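Local coordinates for Low molecular weight phosphotyrosine phosphatase family protein (Streptococcus pyogenes, PDB 5GOT) that probably removes phosphate from phosphotyrosine residues of proteins by hydrolysis, as a low molecular weight protein tyrosine phosphatase, at residues His48-Tyr58 with Trp117-Gln127. Residues are numbered along the deposited sequence; the frame is centred on the assembly and turned at random.
Sequences HSGTQSILKTY and WYTNDFEETYQ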
# COMPACT_ATOMS: atom_id res chain seq x y z
N HIS A 48 4.29 -1.98 12.36
CA HIS A 48 4.87 -3.16 13.00
C HIS A 48 6.40 -3.11 12.95
O HIS A 48 7.00 -2.56 12.02
CB HIS A 48 4.33 -4.40 12.28
CG HIS A 48 4.68 -5.70 12.93
ND1 HIS A 48 5.91 -6.31 12.78
CD2 HIS A 48 3.93 -6.55 13.67
CE1 HIS A 48 5.91 -7.45 13.43
NE2 HIS A 48 4.72 -7.63 13.98
N SER A 49 7.04 -3.68 13.99
CA SER A 49 8.49 -3.61 14.10
C SER A 49 9.18 -4.21 12.88
O SER A 49 10.25 -3.73 12.47
CB SER A 49 8.96 -4.35 15.36
OG SER A 49 8.41 -5.66 15.39
N GLY A 50 8.60 -5.25 12.29
CA GLY A 50 9.23 -5.88 11.14
C GLY A 50 9.28 -4.98 9.92
O GLY A 50 10.26 -4.99 9.17
N THR A 51 8.22 -4.20 9.69
CA THR A 51 8.24 -3.23 8.60
C THR A 51 9.16 -2.05 8.93
O THR A 51 9.93 -1.61 8.07
CB THR A 51 6.81 -2.77 8.29
OG1 THR A 51 6.07 -3.89 7.78
CG2 THR A 51 6.81 -1.67 7.21
N GLN A 52 9.11 -1.55 10.16
CA GLN A 52 10.02 -0.48 10.55
C GLN A 52 11.47 -0.89 10.35
O GLN A 52 12.27 -0.16 9.75
CB GLN A 52 9.77 -0.07 12.01
CG GLN A 52 8.41 0.58 12.24
CD GLN A 52 8.40 1.50 13.45
OE1 GLN A 52 9.30 2.31 13.63
NE2 GLN A 52 7.39 1.36 14.29
N SER A 53 11.83 -2.08 10.84
CA SER A 53 13.20 -2.57 10.70
C SER A 53 13.61 -2.67 9.24
O SER A 53 14.72 -2.26 8.86
CB SER A 53 13.35 -3.92 11.38
OG SER A 53 14.64 -4.45 11.17
N ILE A 54 12.73 -3.21 8.40
CA ILE A 54 13.03 -3.31 6.98
C ILE A 54 13.29 -1.94 6.38
O ILE A 54 14.27 -1.73 5.65
CB ILE A 54 11.90 -4.06 6.25
CG1 ILE A 54 12.30 -5.52 6.09
CG2 ILE A 54 11.59 -3.41 4.92
CD1 ILE A 54 13.55 -5.72 5.26
N LEU A 55 12.42 -0.96 6.69
CA LEU A 55 12.54 0.35 6.07
C LEU A 55 13.83 1.05 6.52
O LEU A 55 14.50 1.71 5.72
CB LEU A 55 11.31 1.21 6.38
CG LEU A 55 9.92 0.77 5.87
CD1 LEU A 55 8.83 1.62 6.49
CD2 LEU A 55 9.81 0.80 4.35
N LYS A 56 14.19 0.91 7.80
CA LYS A 56 15.44 1.47 8.27
C LYS A 56 16.63 0.83 7.56
O LYS A 56 17.54 1.53 7.10
CB LYS A 56 15.57 1.30 9.79
CG LYS A 56 14.59 2.11 10.63
CD LYS A 56 15.06 2.11 12.10
CE LYS A 56 14.02 2.62 13.07
NZ LYS A 56 13.69 1.61 14.12
N THR A 57 16.61 -0.50 7.44
CA THR A 57 17.72 -1.22 6.81
C THR A 57 17.97 -0.73 5.39
O THR A 57 19.13 -0.61 4.96
CB THR A 57 17.42 -2.72 6.80
OG1 THR A 57 17.40 -3.21 8.14
CG2 THR A 57 18.46 -3.49 6.00
N TYR A 58 16.91 -0.44 4.64
CA TYR A 58 17.06 0.03 3.28
C TYR A 58 16.99 1.55 3.19
O TYR A 58 16.91 2.09 2.08
CB TYR A 58 16.02 -0.64 2.39
CG TYR A 58 16.32 -2.12 2.21
CD1 TYR A 58 17.27 -2.54 1.29
CD2 TYR A 58 15.69 -3.08 2.99
CE1 TYR A 58 17.57 -3.89 1.14
CE2 TYR A 58 15.97 -4.43 2.83
CZ TYR A 58 16.92 -4.83 1.91
OH TYR A 58 17.23 -6.16 1.74
N TRP A 117 2.88 -11.46 8.70
CA TRP A 117 2.26 -11.84 9.95
C TRP A 117 2.36 -13.35 10.17
O TRP A 117 2.38 -13.81 11.32
CB TRP A 117 0.79 -11.39 10.00
CG TRP A 117 0.12 -11.67 11.34
CD1 TRP A 117 -0.64 -12.75 11.67
CD2 TRP A 117 0.18 -10.84 12.50
NE1 TRP A 117 -1.06 -12.65 12.97
CE2 TRP A 117 -0.58 -11.48 13.50
CE3 TRP A 117 0.79 -9.61 12.79
CZ2 TRP A 117 -0.74 -10.93 14.78
CZ3 TRP A 117 0.63 -9.07 14.05
CH2 TRP A 117 -0.13 -9.74 15.03
N TYR A 118 2.44 -14.12 9.09
CA TYR A 118 2.61 -15.57 9.20
C TYR A 118 4.02 -16.03 8.84
O TYR A 118 4.56 -16.88 9.53
CB TYR A 118 1.58 -16.29 8.31
CG TYR A 118 0.17 -16.03 8.79
CD1 TYR A 118 -0.33 -16.65 9.93
CD2 TYR A 118 -0.65 -15.14 8.12
CE1 TYR A 118 -1.62 -16.39 10.39
CE2 TYR A 118 -1.94 -14.88 8.56
CZ TYR A 118 -2.43 -15.50 9.70
OH TYR A 118 -3.71 -15.22 10.13
N THR A 119 4.63 -15.48 7.79
CA THR A 119 5.96 -15.94 7.39
C THR A 119 7.05 -15.34 8.25
O THR A 119 8.14 -15.92 8.35
CB THR A 119 6.26 -15.58 5.94
OG1 THR A 119 6.47 -14.16 5.86
CG2 THR A 119 5.12 -15.99 5.01
N ASN A 120 6.80 -14.16 8.83
CA ASN A 120 7.80 -13.36 9.54
C ASN A 120 9.03 -13.08 8.67
O ASN A 120 10.11 -12.79 9.19
CB ASN A 120 8.22 -14.02 10.86
CG ASN A 120 8.95 -13.07 11.76
OD1 ASN A 120 8.53 -11.94 11.92
ND2 ASN A 120 10.08 -13.51 12.30
N ASP A 121 8.90 -13.16 7.35
CA ASP A 121 10.01 -12.90 6.45
C ASP A 121 9.80 -11.52 5.80
O ASP A 121 9.30 -11.40 4.68
CB ASP A 121 10.12 -14.00 5.41
CG ASP A 121 11.36 -13.88 4.57
OD1 ASP A 121 12.01 -12.81 4.60
OD2 ASP A 121 11.69 -14.87 3.90
N PHE A 122 10.20 -10.48 6.52
CA PHE A 122 9.98 -9.12 6.02
C PHE A 122 10.95 -8.76 4.90
O PHE A 122 10.70 -7.80 4.17
CB PHE A 122 10.07 -8.11 7.16
CG PHE A 122 8.91 -8.19 8.10
CD1 PHE A 122 8.88 -9.14 9.11
CD2 PHE A 122 7.83 -7.33 7.96
CE1 PHE A 122 7.80 -9.22 9.97
CE2 PHE A 122 6.75 -7.41 8.82
CZ PHE A 122 6.73 -8.36 9.82
N GLU A 123 12.04 -9.51 4.75
CA GLU A 123 12.92 -9.33 3.60
C GLU A 123 12.22 -9.74 2.31
O GLU A 123 12.24 -9.00 1.32
CB GLU A 123 14.20 -10.14 3.80
CG GLU A 123 15.06 -10.26 2.55
CD GLU A 123 15.69 -8.96 2.13
OE1 GLU A 123 15.70 -8.01 2.95
OE2 GLU A 123 16.19 -8.88 0.99
N GLU A 124 11.61 -10.93 2.29
CA GLU A 124 10.80 -11.35 1.16
C GLU A 124 9.72 -10.32 0.86
O GLU A 124 9.48 -9.97 -0.30
CB GLU A 124 10.16 -12.72 1.42
CG GLU A 124 9.22 -13.20 0.28
CD GLU A 124 8.63 -14.60 0.50
OE1 GLU A 124 8.13 -14.90 1.62
OE2 GLU A 124 8.66 -15.41 -0.45
N THR A 125 9.05 -9.83 1.91
CA THR A 125 8.01 -8.81 1.75
C THR A 125 8.57 -7.57 1.08
O THR A 125 7.98 -7.03 0.13
CB THR A 125 7.40 -8.44 3.11
OG1 THR A 125 6.93 -9.62 3.77
CG2 THR A 125 6.24 -7.46 2.93
N TYR A 126 9.72 -7.10 1.56
CA TYR A 126 10.30 -5.89 1.01
C TYR A 126 10.61 -6.07 -0.47
O TYR A 126 10.26 -5.22 -1.29
CB TYR A 126 11.56 -5.49 1.78
CG TYR A 126 12.30 -4.37 1.10
CD1 TYR A 126 11.85 -3.06 1.20
CD2 TYR A 126 13.43 -4.62 0.33
CE1 TYR A 126 12.51 -2.03 0.56
CE2 TYR A 126 14.09 -3.59 -0.31
CZ TYR A 126 13.62 -2.30 -0.19
OH TYR A 126 14.28 -1.27 -0.82
N GLN A 127 11.26 -7.18 -0.83
CA GLN A 127 11.64 -7.38 -2.23
C GLN A 127 10.41 -7.41 -3.14
O GLN A 127 10.43 -6.84 -4.23
CB GLN A 127 12.45 -8.67 -2.39
CG GLN A 127 13.76 -8.73 -1.60
CD GLN A 127 14.74 -7.62 -1.97
OE1 GLN A 127 14.68 -7.05 -3.06
NE2 GLN A 127 15.65 -7.31 -1.05
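Phe122 and Tyr126, one turn apart on helix 122-140, face Gly50 and Ile54 of helix 49-57 and Tyr58 just after it in a helix-helix packing of the low molecular weight phosphatase fold, whose core is a four-stranded parallel sheet. The short helical axes approach to 9.9 Å and cross at -61°, and the CA atoms are nearest at Gly50 and Phe122.

Three contacts involve aromatic rings. First, Gly50 CA stands 3.5 Å from the centroid of the Phe122 ring and almost exactly on its normal, a CH-pi contact. Second, the rings of Tyr58 and Tyr126 form an offset stack, with centroids 4.0 Å apart and planes at 11°; Tyr126 reaches it with CG anti to its backbone N (chi1 172°). Third, the His48 and Phe122 rings lie nearly parallel but slid apart, so that they barely overlap; His48 ND1 lies 3.7 Å from Phe122 CZ, with His48 CE1 beside it. That ND1 also accepts from Gly50 N, so His48 caps its own helix, which should restrict rotation of the imidazole.

Apolar packing fills the middle. Ile54 uses its two branches separately: CG1 meets Phe122 CB at 3.6 Å, whereas CG2 touches Tyr126 CD1. Met17 of helix 14-23 also touches both Ile54 and Thr51; Thr51 OG1 borders the Phe122 ring but is hydrogen-bonded to Cys13 O.

Polar contacts lie at the Tyr58 end. Glu123, its chain bent at chi2, brings its carboxylate to the edge of the Tyr58 ring. Gln127 NE2 donates to Glu123 OE2 from above the carboxylate plane, which would steady this group. The other oxygen, Glu123 OE1, accepts the hydrogen bond from Tyr58 OH on its syn lone pair, at 2.7 Å.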